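Long-range contacts in beta-galactosidase (Bacillus circulans, PDB 4MAD), which probably hydrolyses terminal non-reducing beta-D-galactose residues in beta-D-galactosides, as a member of glycoside hydrolase family 35: residues A[144-149]-A[190-195]; A[181-186]-A[212-217]; A[354-359]-A[521-526]; A[526-531]-A[585-590]. All blocks are in the same frame, centred on the assembly; numbering follows the deposited sequence.

Contact 1. Residues A[144-149]-A[190-195]; sequences YFDVLF and KKRVGN
Phe149 and Val193 form the tight, apolar end of this contact. CE1 of the Phe149 ring lies 3.5 Å from Val193 CG1, and the two side chains cross obliquely. Beside them, Phe149 CB meets Arg192 CB at 3.8 Å. Arg192 then runs extended from CG to NE, at about a right angle to Phe149. Its CD passes 3.9 Å from Phe149 CD2. Further along, Phe145 CB sits 3.8 Å above one face of the Arg192 guanidinium, toward its rim.

The far end is polar and solvent-facing, with Asp146 exposed. The Asp146 CB points away from segment 190-195, but its carboxylate turns back to meet the arginine. Asp146 OD1 takes both bonds of a side-on salt bridge, 3.0 Å from Arg192 NE and 2.8 Å from Arg192 NH2. Arg192 NE meets the anti lone pair of OD1, while NH2 approaches from above the carboxylate plane. Both bonds are bent, at 138° and 149°. Arg192 NH1 is bonded to Gly188 O of its own helix, which helps fix the rotation of the guanidinium. Helices 135-152 and 179-192 follow successive strands, and their side-by-side packing is typical of the outer helical layer of a (beta/alpha)8 barrel.

Contact 2. Residues A[181-186]-A[212-217]; sequences YLQYLR and GMIEGI
Glu215 O is held by one hydrogen bond across this contact, from Arg186 NH1 at 3.0 Å. The donor lies in the carbonyl plane, with a C=O...N angle of 146°. The oxygen in turn lies close to the guanidinium plane, but the bond is bent, with 135° at the hydrogen. Arg186 NE and NH2 are bonded to residues just beyond the two segments, so the guanidinium is held at all three nitrogens. The chain reaches this position by a bend at chi3 (67°). Gln183 CG, one turn back on the helix, lies 3.6 Å above one face of the guanidinium.

The accepting carbonyl belongs to a type II beta turn from Ile214 to Ile217, with Gly216 at positive phi. The turn leads from helix 206-212 into strand 218-223 of the (beta/alpha)8 barrel. Helix 179-192 packs against this loop. Gly212, at the start of this segment, lies near Glu171, the predicted proton donor.

An alanine in place of Arg186 would probably leave the turn less firmly held, since both the bond to Glu215 O and the aliphatic cover on Ile217 would go. That cover comes from Arg186 CD, 3.8 Å from Ile217 CG1. Leu182 and Ile214 form the buried part. Leu182 CB meets Ile214 CG1 at 3.8 Å, and Leu182 CD1 reaches Gly212 O at 3.8 Å. Ile214 also leans on Thr200 of strand 197-202, and Ile217 on Leu198.

Contact 3. Residues A[354-359]-A[521-526]; sequences RLFGKV and TVDKAA
A classic beta bulge begins this contact: Phe356 and Gly357 both face Phe587 of the neighbouring strand 584-588. The bulge lies at the start of strand 357-366, in the antiparallel sheet that also holds strand 514-522 of the galactose-binding domain. Gly357 takes a positive phi. Phe356 has CG anti to its carbonyl carbon (chi1 -72°), and its ring reaches into the curve of the chain at 521-526.

CE1 of Phe356 comes 3.7 Å from Val522 CG2, and the two side chains cross obliquely. The far edge of the ring meets backbone oxygens in its plane. Phe356 CZ is 3.8 Å from Lys524 O, and Phe356 CE2 is 4.0 Å from Ala526 O. The curve has a bond of its own: Lys524 N donates to the anti lone pair of Asp523 OD1 at 3.0 Å. At the other end, Arg354 CG packs on Ala526 CB at 3.5 Å. The arginine chain bends at chi2 (-66°) beyond this point.

The two segments are therefore joined by van der Waals packing, with no hydrogen bond between them. The ring's weakly positive C-H edge probably suits the carbonyl oxygens it meets.

Contact 4. Residues A[526-531]-A[585-590]; sequences ADTFID and VTFVDT
Strands 528-531 and 585-588 run antiparallel, their axes 4.5 Å apart at closest approach and their directions 149° apart. They are neighbours in the antiparallel sheet of the galactose-binding domain region, between strands 558-561 and 357-366. Phe529 and Val588 form a hydrogen-bonded pair. Phe529 N reaches Val588 O at 3.0 Å, and Val588 N reaches Phe529 O at 2.7 Å in a nearly straight bond (170°). Asp531 N adds a bond to Thr586 O at 3.0 Å. Ile530 and Phe587 follow as a non-hydrogen-bonded pair.

Ile530 and Phe587 share one face of the sheet, side by side and pointing the same way. The packing is close: Ile530 CG1 is 3.3 Å from Phe587 CE1. Thr528 CG2 lies at the ring edge, 3.8 Å from Phe587 CD1, while Thr528 OG1 is bonded to Arg354 O.

Phe529 and Val588 occupy the other face. Val588 O lies in the plane of the Phe529 ring, 3.5 Å from CD2 at its edge. Thr590 C sits 3.9 Å above one ring face, toward the rim. An alanine in place of Phe529 would probably leave the chain at Asp589 and Thr590 less well supported, since it would remove the ring they rest on.

The backbone bonds fix the register, and apolar side chains fill in around them. Thr586 N is buried with no partner in the model, which probably carries some energetic cost.

All four contacts are partly buried. Contact 4 has the most buried residues, five of the ten that touch, while contact 3 is mostly exposed, at four of seven. Contacts 1 and 2 belong to the (beta/alpha)8 barrel and share helix 179-192. They touch where Phe145 packs on Leu185. Each uses an arginine, paired with a carboxylate in contact 1 and with a turn carbonyl in contact 2. Contacts 3 and 4 share Ala526 and lie in one antiparallel sheet, where strands 357-366 and 584-588 are neighbours. Contact 4 joins adjacent strands through backbone bonds. In contact 3 one ring does most of the packing. The two pairs lie far apart: contacts 2 and 3 have centres about 52 Å from each other.

Contact 1. Residues A[144-149]-A[190-195]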
loop_
_atom_site.group_PDB
_atom_site.type_symbol
_atom_site.label_atom_id
_atom_site.label_comp_id
_atom_site.label_asym_id
_atom_site.label_seq_id
_atom_site.Cartn_x
_atom_site.Cartn_y
_atom_site.Cartn_z
ATOM N N TYR A 144 -2.742 3.678 20.061
ATOM C CA TYR A 144 -2.544 2.595 19.125
ATOM C C TYR A 144 -1.441 1.667 19.551
ATOM O O TYR A 144 -1.612 0.520 19.576
ATOM C CB TYR A 144 -2.265 3.154 17.744
ATOM C CG TYR A 144 -1.683 2.196 16.777
ATOM C CD1 TYR A 144 -2.274 1.000 16.533
ATOM C CD2 TYR A 144 -0.557 2.499 16.080
ATOM C CE1 TYR A 144 -1.721 0.102 15.651
ATOM C CE2 TYR A 144 0.015 1.611 15.224
ATOM C CZ TYR A 144 -0.577 0.432 14.979
ATOM O OH TYR A 144 -0.016 -0.414 14.102
ATOM N N PHE A 145 -0.338 2.234 19.944
ATOM C CA PHE A 145 0.797 1.473 20.380
ATOM C C PHE A 145 0.453 0.635 21.615
ATOM O O PHE A 145 0.912 -0.435 21.779
ATOM C CB PHE A 145 2.004 2.360 20.638
ATOM C CG PHE A 145 2.926 2.532 19.436
ATOM C CD1 PHE A 145 2.538 2.202 18.186
ATOM C CD2 PHE A 145 4.178 3.027 19.589
ATOM C CE1 PHE A 145 3.408 2.378 17.131
ATOM C CE2 PHE A 145 4.993 3.205 18.528
ATOM C CZ PHE A 145 4.600 2.876 17.333
ATOM N N ASP A 146 -0.386 1.173 22.474
ATOM C CA ASP A 146 -0.739 0.384 23.633
ATOM C C ASP A 146 -1.379 -0.903 23.198
ATOM O O ASP A 146 -1.115 -1.905 23.755
ATOM C CB ASP A 146 -1.745 1.080 24.509
ATOM C CG ASP A 146 -1.148 2.153 25.347
ATOM O OD1 ASP A 146 0.048 2.261 25.431
ATOM O OD2 ASP A 146 -1.909 2.942 25.882
ATOM N N VAL A 147 -2.281 -0.863 22.245
ATOM C CA VAL A 147 -2.892 -2.078 21.769
ATOM C C VAL A 147 -1.949 -2.957 21.000
ATOM O O VAL A 147 -1.864 -4.123 21.191
ATOM C CB VAL A 147 -4.118 -1.751 20.920
ATOM C CG1 VAL A 147 -4.667 -2.923 20.263
ATOM C CG2 VAL A 147 -5.178 -1.193 21.774
ATOM N N LEU A 148 -1.252 -2.341 20.091
ATOM C CA LEU A 148 -0.403 -3.143 19.260
ATOM C C LEU A 148 0.647 -3.915 20.037
ATOM O O LEU A 148 0.825 -5.040 19.814
ATOM C CB LEU A 148 0.317 -2.269 18.251
ATOM C CG LEU A 148 1.385 -2.976 17.449
ATOM C CD1 LEU A 148 0.767 -3.919 16.515
ATOM C CD2 LEU A 148 2.323 -2.018 16.723
ATOM N N PHE A 149 1.332 -3.275 20.957
ATOM C CA PHE A 149 2.387 -3.921 21.706
ATOM C C PHE A 149 1.931 -5.058 22.651
ATOM O O PHE A 149 2.641 -5.969 22.950
ATOM C CB PHE A 149 3.334 -2.921 22.323
ATOM C CG PHE A 149 4.288 -2.355 21.337
ATOM C CD1 PHE A 149 5.446 -2.975 21.050
ATOM C CD2 PHE A 149 3.957 -1.240 20.641
ATOM C CE1 PHE A 149 6.265 -2.452 20.162
ATOM C CE2 PHE A 149 4.802 -0.729 19.715
ATOM C CZ PHE A 149 5.936 -1.330 19.476
ATOM N N LYS A 190 10.345 1.601 23.989
ATOM C CA LYS A 190 11.181 0.887 24.917
ATOM C C LYS A 190 10.364 0.353 26.059
ATOM O O LYS A 190 10.475 -0.768 26.418
ATOM C CB LYS A 190 12.292 1.773 25.420
ATOM C CG LYS A 190 13.355 1.113 26.206
ATOM C CD LYS A 190 13.589 -0.306 25.793
ATOM C CE LYS A 190 13.383 -1.294 26.920
ATOM N NZ LYS A 190 14.440 -1.147 27.933
ATOM N N LYS A 191 9.491 1.177 26.567
ATOM C CA LYS A 191 8.660 0.828 27.700
ATOM C C LYS A 191 7.666 -0.256 27.469
ATOM O O LYS A 191 7.239 -0.898 28.385
ATOM C CB LYS A 191 8.023 2.068 28.294
ATOM C CG LYS A 191 6.806 2.533 27.648
ATOM C CD LYS A 191 6.282 3.753 28.363
ATOM C CE LYS A 191 7.172 4.944 28.095
ATOM N NZ LYS A 191 7.058 6.001 29.126
ATOM N N ARG A 192 7.276 -0.411 26.227
ATOM C CA ARG A 192 6.343 -1.427 25.809
ATOM C C ARG A 192 6.984 -2.740 25.346
ATOM O O ARG A 192 6.313 -3.677 25.096
ATOM C CB ARG A 192 5.478 -0.869 24.688
ATOM C CG ARG A 192 4.637 0.323 25.079
ATOM C CD ARG A 192 3.808 0.806 23.932
ATOM N NE ARG A 192 2.826 1.799 24.271
ATOM C CZ ARG A 192 3.077 3.088 24.347
ATOM N NH1 ARG A 192 4.277 3.546 24.168
ATOM N NH2 ARG A 192 2.124 3.932 24.627
ATOM N N VAL A 193 8.294 -2.767 25.249
ATOM C CA VAL A 193 9.003 -4.000 24.935
ATOM C C VAL A 193 9.906 -4.519 26.044
ATOM O O VAL A 193 9.693 -4.192 27.175
ATOM C CB VAL A 193 9.658 -3.976 23.554
ATOM C CG1 VAL A 193 8.655 -3.562 22.522
ATOM C CG2 VAL A 193 10.853 -3.142 23.543
ATOM N N GLY A 194 10.888 -5.341 25.676
ATOM C CA GLY A 194 11.881 -5.851 26.594
ATOM C C GLY A 194 13.234 -5.280 26.236
ATOM O O GLY A 194 13.365 -4.138 25.954
ATOM N N ASN A 195 14.222 -6.135 26.193
ATOM C CA ASN A 195 15.565 -5.739 25.847
ATOM C C ASN A 195 15.916 -5.936 24.384
ATOM O O ASN A 195 17.027 -6.028 24.067
ATOM C CB ASN A 195 16.603 -6.424 26.717
ATOM C CG ASN A 195 16.546 -7.887 26.615
ATOM O OD1 ASN A 195 15.951 -8.425 25.742
ATOM N ND2 ASN A 195 17.197 -8.547 27.517
#

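Contact 2. Residues A[181-186]-A[212-217]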
loop_
_atom_site.group_PDB
_atom_site.type_symbol
_atom_site.label_atom_id
_atom_site.label_comp_id
_atom_site.label_asym_id
_atom_site.label_seq_id
_atom_site.Cartn_x
_atom_site.Cartn_y
_atom_site.Cartn_z
ATOM N N TYR A 181 10.503 14.470 19.378
ATOM C CA TYR A 181 9.604 13.437 18.888
ATOM C C TYR A 181 10.279 12.066 18.824
ATOM O O TYR A 181 9.739 11.114 19.272
ATOM C CB TYR A 181 9.163 13.798 17.487
ATOM C CG TYR A 181 8.484 12.703 16.673
ATOM C CD1 TYR A 181 7.478 11.958 17.174
ATOM C CD2 TYR A 181 8.838 12.469 15.389
ATOM C CE1 TYR A 181 6.871 10.993 16.409
ATOM C CE2 TYR A 181 8.254 11.512 14.650
ATOM C CZ TYR A 181 7.269 10.780 15.151
ATOM O OH TYR A 181 6.703 9.855 14.384
ATOM N N LEU A 182 11.480 12.010 18.272
ATOM C CA LEU A 182 12.171 10.745 18.162
ATOM C C LEU A 182 12.456 10.137 19.543
ATOM O O LEU A 182 12.301 8.986 19.757
ATOM C CB LEU A 182 13.461 10.911 17.403
ATOM C CG LEU A 182 13.354 11.220 15.923
ATOM C CD1 LEU A 182 14.702 11.456 15.293
ATOM C CD2 LEU A 182 12.635 10.156 15.223
ATOM N N GLN A 183 12.872 10.977 20.466
ATOM C CA GLN A 183 13.136 10.555 21.813
ATOM C C GLN A 183 11.908 10.067 22.502
ATOM O O GLN A 183 11.937 9.113 23.189
ATOM C CB GLN A 183 13.887 11.623 22.609
ATOM C CG GLN A 183 15.261 11.847 22.073
ATOM C CD GLN A 183 16.121 12.721 22.902
ATOM O OE1 GLN A 183 15.845 12.942 24.023
ATOM N NE2 GLN A 183 17.163 13.246 22.320
ATOM N N TYR A 184 10.811 10.739 22.285
ATOM C CA TYR A 184 9.597 10.293 22.871
ATOM C C TYR A 184 9.182 8.931 22.311
ATOM O O TYR A 184 8.725 8.064 23.000
ATOM C CB TYR A 184 8.526 11.300 22.603
ATOM C CG TYR A 184 7.247 10.950 23.262
ATOM C CD1 TYR A 184 6.980 11.375 24.531
ATOM C CD2 TYR A 184 6.322 10.175 22.633
ATOM C CE1 TYR A 184 5.830 11.054 25.146
ATOM C CE2 TYR A 184 5.148 9.861 23.234
ATOM C CZ TYR A 184 4.904 10.298 24.506
ATOM O OH TYR A 184 3.741 9.985 25.154
ATOM N N LEU A 185 9.337 8.791 21.021
ATOM C CA LEU A 185 9.038 7.525 20.350
ATOM C C LEU A 185 9.930 6.382 20.832
ATOM O O LEU A 185 9.457 5.342 21.128
ATOM C CB LEU A 185 9.212 7.679 18.853
ATOM C CG LEU A 185 8.304 6.894 17.970
ATOM C CD1 LEU A 185 6.898 7.005 18.425
ATOM C CD2 LEU A 185 8.415 7.346 16.544
ATOM N N ARG A 186 11.206 6.658 20.971
ATOM C CA ARG A 186 12.133 5.651 21.426
ATOM C C ARG A 186 11.770 5.153 22.814
ATOM O O ARG A 186 11.753 4.009 23.104
ATOM C CB ARG A 186 13.500 6.288 21.474
ATOM C CG ARG A 186 14.606 5.529 22.157
ATOM C CD ARG A 186 15.687 6.445 22.620
ATOM N NE ARG A 186 15.296 7.356 23.691
ATOM C CZ ARG A 186 15.987 8.416 24.073
ATOM N NH1 ARG A 186 17.129 8.703 23.513
ATOM N NH2 ARG A 186 15.551 9.179 25.033
ATOM N N GLY A 212 17.535 11.993 11.351
ATOM C CA GLY A 212 16.938 10.757 11.777
ATOM C C GLY A 212 17.536 9.890 12.873
ATOM O O GLY A 212 16.881 9.036 13.333
ATOM N N MET A 213 18.799 10.090 13.224
ATOM C CA MET A 213 19.414 9.319 14.288
ATOM C C MET A 213 18.903 9.794 15.639
ATOM O O MET A 213 18.601 10.954 15.809
ATOM C CB MET A 213 20.929 9.358 14.212
ATOM C CG MET A 213 21.500 8.903 12.919
ATOM S SD MET A 213 23.292 8.934 12.824
ATOM C CE MET A 213 23.656 8.028 14.272
ATOM N N ILE A 214 18.792 8.857 16.558
ATOM C CA ILE A 214 18.428 9.104 17.916
ATOM C C ILE A 214 19.574 8.769 18.902
ATOM O O ILE A 214 20.228 7.783 18.789
ATOM C CB ILE A 214 17.197 8.340 18.353
ATOM C CG1 ILE A 214 16.145 8.280 17.258
ATOM C CG2 ILE A 214 16.630 8.990 19.541
ATOM C CD1 ILE A 214 15.022 7.415 17.566
ATOM N N GLU A 215 19.768 9.635 19.877
ATOM C CA GLU A 215 20.813 9.418 20.796
ATOM C C GLU A 215 20.536 8.097 21.461
ATOM O O GLU A 215 19.464 7.818 21.880
ATOM C CB GLU A 215 20.866 10.546 21.832
ATOM C CG GLU A 215 21.914 10.394 22.856
ATOM C CD GLU A 215 23.336 10.340 22.294
ATOM O OE1 GLU A 215 23.520 9.970 21.142
ATOM O OE2 GLU A 215 24.289 10.645 23.032
ATOM N N GLY A 216 21.588 7.306 21.528
ATOM C CA GLY A 216 21.610 6.004 22.140
ATOM C C GLY A 216 21.139 4.860 21.283
ATOM O O GLY A 216 21.075 3.778 21.741
ATOM N N ILE A 217 20.814 5.133 20.030
ATOM C CA ILE A 217 20.173 4.154 19.172
ATOM C C ILE A 217 20.971 3.789 17.897
ATOM O O ILE A 217 21.374 4.647 17.181
ATOM C CB ILE A 217 18.750 4.647 18.800
ATOM C CG1 ILE A 217 17.865 4.778 20.036
ATOM C CG2 ILE A 217 18.147 3.743 17.853
ATOM C CD1 ILE A 217 17.642 3.531 20.765
#

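Contact 3. Residues A[354-359]-A[521-526]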
loop_
_atom_site.group_PDB
_atom_site.type_symbol
_atom_site.label_atom_id
_atom_site.label_comp_id
_atom_site.label_asym_id
_atom_site.label_seq_id
_atom_site.Cartn_x
_atom_site.Cartn_y
_atom_site.Cartn_z
ATOM N N ARG A 354 -4.015 -21.431 -13.220
ATOM C CA ARG A 354 -4.929 -21.901 -14.256
ATOM C C ARG A 354 -5.522 -20.761 -15.038
ATOM O O ARG A 354 -5.635 -19.681 -14.521
ATOM C CB ARG A 354 -6.041 -22.714 -13.646
ATOM C CG ARG A 354 -5.555 -23.961 -12.976
ATOM C CD ARG A 354 -4.986 -24.900 -13.984
ATOM N NE ARG A 354 -4.601 -26.176 -13.415
ATOM C CZ ARG A 354 -3.363 -26.505 -13.144
ATOM N NH1 ARG A 354 -2.419 -25.669 -13.398
ATOM N NH2 ARG A 354 -3.092 -27.666 -12.606
ATOM N N LEU A 355 -5.850 -20.989 -16.288
ATOM C CA LEU A 355 -6.711 -20.091 -17.022
ATOM C C LEU A 355 -8.127 -20.543 -16.756
ATOM O O LEU A 355 -8.353 -21.692 -16.636
ATOM C CB LEU A 355 -6.562 -20.190 -18.517
ATOM C CG LEU A 355 -5.329 -20.041 -19.321
ATOM C CD1 LEU A 355 -4.667 -21.313 -19.383
ATOM C CD2 LEU A 355 -5.677 -19.607 -20.645
ATOM N N PHE A 356 -9.057 -19.626 -16.691
ATOM C CA PHE A 356 -10.438 -19.980 -16.570
ATOM C C PHE A 356 -11.302 -19.474 -17.711
ATOM O O PHE A 356 -12.451 -19.717 -17.731
ATOM C CB PHE A 356 -11.005 -19.555 -15.234
ATOM C CG PHE A 356 -10.520 -20.367 -14.069
ATOM C CD1 PHE A 356 -11.141 -21.540 -13.715
ATOM C CD2 PHE A 356 -9.528 -19.923 -13.274
ATOM C CE1 PHE A 356 -10.732 -22.223 -12.659
ATOM C CE2 PHE A 356 -9.119 -20.622 -12.207
ATOM C CZ PHE A 356 -9.716 -21.764 -11.891
ATOM N N GLY A 357 -10.711 -18.748 -18.637
ATOM C CA GLY A 357 -11.358 -18.381 -19.845
ATOM C C GLY A 357 -12.274 -17.190 -19.720
ATOM O O GLY A 357 -12.238 -16.509 -18.747
ATOM N N LYS A 358 -13.095 -16.971 -20.721
ATOM C CA LYS A 358 -13.952 -15.824 -20.717
ATOM C C LYS A 358 -15.158 -15.890 -19.800
ATOM O O LYS A 358 -15.848 -16.836 -19.779
ATOM C CB LYS A 358 -14.406 -15.494 -22.112
ATOM C CG LYS A 358 -15.679 -14.799 -22.121
ATOM C CD LYS A 358 -15.910 -14.019 -23.363
ATOM C CE LYS A 358 -14.890 -14.244 -24.448
ATOM N NZ LYS A 358 -15.497 -13.943 -25.757
ATOM N N VAL A 359 -15.401 -14.806 -19.079
ATOM C CA VAL A 359 -16.639 -14.571 -18.326
ATOM C C VAL A 359 -17.448 -13.414 -18.908
ATOM O O VAL A 359 -16.982 -12.303 -18.972
ATOM C CB VAL A 359 -16.372 -14.223 -16.871
ATOM C CG1 VAL A 359 -17.602 -13.840 -16.162
ATOM C CG2 VAL A 359 -15.679 -15.281 -16.188
ATOM N N THR A 521 -17.402 -20.155 -13.413
ATOM C CA THR A 521 -17.571 -21.497 -12.931
ATOM C C THR A 521 -16.227 -22.177 -12.873
ATOM O O THR A 521 -15.523 -22.195 -13.821
ATOM C CB THR A 521 -18.500 -22.304 -13.828
ATOM O OG1 THR A 521 -19.769 -21.686 -13.880
ATOM C CG2 THR A 521 -18.696 -23.618 -13.228
ATOM N N VAL A 522 -15.926 -22.719 -11.711
ATOM C CA VAL A 522 -14.635 -23.208 -11.362
ATOM C C VAL A 522 -14.761 -24.661 -10.914
ATOM O O VAL A 522 -15.516 -24.937 -10.030
ATOM C CB VAL A 522 -14.107 -22.363 -10.220
ATOM C CG1 VAL A 522 -13.081 -23.042 -9.435
ATOM C CG2 VAL A 522 -13.679 -21.005 -10.731
ATOM N N ASP A 523 -14.034 -25.534 -11.592
ATOM C CA ASP A 523 -13.924 -26.899 -11.198
ATOM C C ASP A 523 -13.148 -27.113 -9.912
ATOM O O ASP A 523 -13.578 -27.787 -9.031
ATOM C CB ASP A 523 -13.344 -27.754 -12.350
ATOM C CG ASP A 523 -12.283 -27.005 -13.236
ATOM O OD1 ASP A 523 -11.590 -26.110 -12.759
ATOM O OD2 ASP A 523 -12.145 -27.362 -14.417
ATOM N N LYS A 524 -11.971 -26.517 -9.844
ATOM C CA LYS A 524 -11.167 -26.495 -8.646
ATOM C C LYS A 524 -10.460 -25.148 -8.536
ATOM O O LYS A 524 -9.883 -24.730 -9.466
ATOM C CB LYS A 524 -10.115 -27.554 -8.773
ATOM C CG LYS A 524 -9.201 -27.665 -7.624
ATOM C CD LYS A 524 -8.114 -28.576 -8.001
ATOM C CE LYS A 524 -7.300 -28.958 -6.841
ATOM N NZ LYS A 524 -6.300 -29.875 -7.300
ATOM N N ALA A 525 -10.497 -24.514 -7.396
ATOM C CA ALA A 525 -9.874 -23.215 -7.254
ATOM C C ALA A 525 -8.359 -23.262 -7.504
ATOM O O ALA A 525 -7.718 -24.156 -7.067
ATOM C CB ALA A 525 -10.132 -22.714 -5.949
ATOM N N ALA A 526 -7.828 -22.304 -8.235
ATOM C CA ALA A 526 -6.403 -22.232 -8.458
ATOM C C ALA A 526 -6.048 -20.755 -8.668
ATOM O O ALA A 526 -6.903 -20.002 -8.961
ATOM C CB ALA A 526 -6.037 -22.977 -9.631
#

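Contact 4. Residues A[526-531]-A[585-590]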
loop_
_atom_site.group_PDB
_atom_site.type_symbol
_atom_site.label_atom_id
_atom_site.label_comp_id
_atom_site.label_asym_id
_atom_site.label_seq_id
_atom_site.Cartn_x
_atom_site.Cartn_y
_atom_site.Cartn_z
ATOM N N ALA A 526 -7.828 -22.304 -8.235
ATOM C CA ALA A 526 -6.403 -22.232 -8.458
ATOM C C ALA A 526 -6.048 -20.755 -8.668
ATOM O O ALA A 526 -6.903 -20.002 -8.961
ATOM C CB ALA A 526 -6.037 -22.977 -9.631
ATOM N N ASP A 527 -4.797 -20.371 -8.523
ATOM C CA ASP A 527 -4.429 -18.989 -8.732
ATOM C C ASP A 527 -4.677 -18.640 -10.169
ATOM O O ASP A 527 -4.590 -19.436 -10.996
ATOM C CB ASP A 527 -2.965 -18.723 -8.423
ATOM C CG ASP A 527 -2.639 -18.721 -6.961
ATOM O OD1 ASP A 527 -3.512 -18.768 -6.122
ATOM O OD2 ASP A 527 -1.463 -18.691 -6.686
ATOM N N THR A 528 -5.041 -17.408 -10.413
ATOM C CA THR A 528 -5.359 -16.966 -11.740
ATOM C C THR A 528 -5.237 -15.455 -11.871
ATOM O O THR A 528 -5.038 -14.802 -10.903
ATOM C CB THR A 528 -6.755 -17.439 -12.213
ATOM O OG1 THR A 528 -6.932 -17.180 -13.583
ATOM C CG2 THR A 528 -7.818 -16.756 -11.455
ATOM N N PHE A 529 -5.355 -14.964 -13.088
ATOM C CA PHE A 529 -5.215 -13.554 -13.354
ATOM C C PHE A 529 -6.287 -13.063 -14.299
ATOM O O PHE A 529 -6.569 -13.700 -15.250
ATOM C CB PHE A 529 -3.852 -13.252 -13.921
ATOM C CG PHE A 529 -2.714 -13.854 -13.136
ATOM C CD1 PHE A 529 -1.999 -13.110 -12.226
ATOM C CD2 PHE A 529 -2.330 -15.169 -13.312
ATOM C CE1 PHE A 529 -0.993 -13.637 -11.537
ATOM C CE2 PHE A 529 -1.296 -15.672 -12.604
ATOM C CZ PHE A 529 -0.655 -14.901 -11.703
ATOM N N ILE A 530 -6.856 -11.912 -14.001
ATOM C CA ILE A 530 -7.843 -11.312 -14.850
ATOM C C ILE A 530 -7.232 -10.294 -15.820
ATOM O O ILE A 530 -6.660 -9.357 -15.411
ATOM C CB ILE A 530 -8.936 -10.580 -14.029
ATOM C CG1 ILE A 530 -9.579 -11.498 -13.024
ATOM C CG2 ILE A 530 -9.975 -10.078 -14.922
ATOM C CD1 ILE A 530 -10.680 -10.866 -12.224
ATOM N N ASP A 531 -7.409 -10.510 -17.103
ATOM C CA ASP A 531 -6.854 -9.661 -18.128
ATOM C C ASP A 531 -7.812 -8.534 -18.435
ATOM O O ASP A 531 -8.847 -8.777 -18.916
ATOM C CB ASP A 531 -6.661 -10.436 -19.406
ATOM C CG ASP A 531 -6.360 -9.560 -20.580
ATOM O OD1 ASP A 531 -5.909 -8.452 -20.436
ATOM O OD2 ASP A 531 -6.596 -10.016 -21.685
ATOM N N VAL A 585 -14.562 -10.344 -19.622
ATOM C CA VAL A 585 -13.178 -10.447 -19.335
ATOM C C VAL A 585 -12.709 -11.931 -19.451
ATOM O O VAL A 585 -13.487 -12.793 -19.389
ATOM C CB VAL A 585 -12.846 -9.917 -17.927
ATOM C CG1 VAL A 585 -13.147 -8.429 -17.834
ATOM C CG2 VAL A 585 -13.620 -10.691 -16.871
ATOM N N THR A 586 -11.461 -12.010 -19.393
ATOM C CA THR A 586 -10.892 -13.334 -19.530
ATOM C C THR A 586 -9.900 -13.637 -18.429
ATOM O O THR A 586 -9.202 -12.785 -18.030
ATOM C CB THR A 586 -10.118 -13.508 -20.811
ATOM O OG1 THR A 586 -10.754 -12.801 -21.830
ATOM C CG2 THR A 586 -10.147 -14.928 -21.189
ATOM N N PHE A 587 -9.888 -14.857 -17.935
ATOM C CA PHE A 587 -9.013 -15.197 -16.867
ATOM C C PHE A 587 -7.840 -15.965 -17.512
ATOM O O PHE A 587 -8.056 -16.850 -18.246
ATOM C CB PHE A 587 -9.726 -16.049 -15.829
ATOM C CG PHE A 587 -10.682 -15.284 -14.974
ATOM C CD1 PHE A 587 -10.435 -15.045 -13.666
ATOM C CD2 PHE A 587 -11.811 -14.804 -15.514
ATOM C CE1 PHE A 587 -11.293 -14.316 -12.926
ATOM C CE2 PHE A 587 -12.680 -14.078 -14.773
ATOM C CZ PHE A 587 -12.418 -13.851 -13.479
ATOM N N VAL A 588 -6.621 -15.583 -17.207
ATOM C CA VAL A 588 -5.438 -16.162 -17.807
ATOM C C VAL A 588 -4.467 -16.710 -16.739
ATOM O O VAL A 588 -4.668 -16.479 -15.588
ATOM C CB VAL A 588 -4.740 -15.146 -18.701
ATOM C CG1 VAL A 588 -5.659 -14.676 -19.709
ATOM C CG2 VAL A 588 -4.277 -14.003 -17.909
ATOM N N ASP A 589 -3.444 -17.461 -17.155
ATOM C CA ASP A 589 -2.562 -18.136 -16.233
ATOM C C ASP A 589 -1.204 -17.500 -16.020
ATOM O O ASP A 589 -0.398 -17.990 -15.320
ATOM C CB ASP A 589 -2.437 -19.613 -16.567
ATOM C CG ASP A 589 -1.506 -19.881 -17.659
ATOM O OD1 ASP A 589 -1.160 -18.992 -18.390
ATOM O OD2 ASP A 589 -1.112 -21.018 -17.798
ATOM N N THR A 590 -1.017 -16.352 -16.628
ATOM C CA THR A 590 0.166 -15.591 -16.374
ATOM C C THR A 590 -0.111 -14.124 -16.420
ATOM O O THR A 590 -0.912 -13.722 -17.168
ATOM C CB THR A 590 1.226 -15.937 -17.367
ATOM O OG1 THR A 590 2.488 -15.467 -16.892
ATOM C CG2 THR A 590 0.920 -15.315 -18.621
#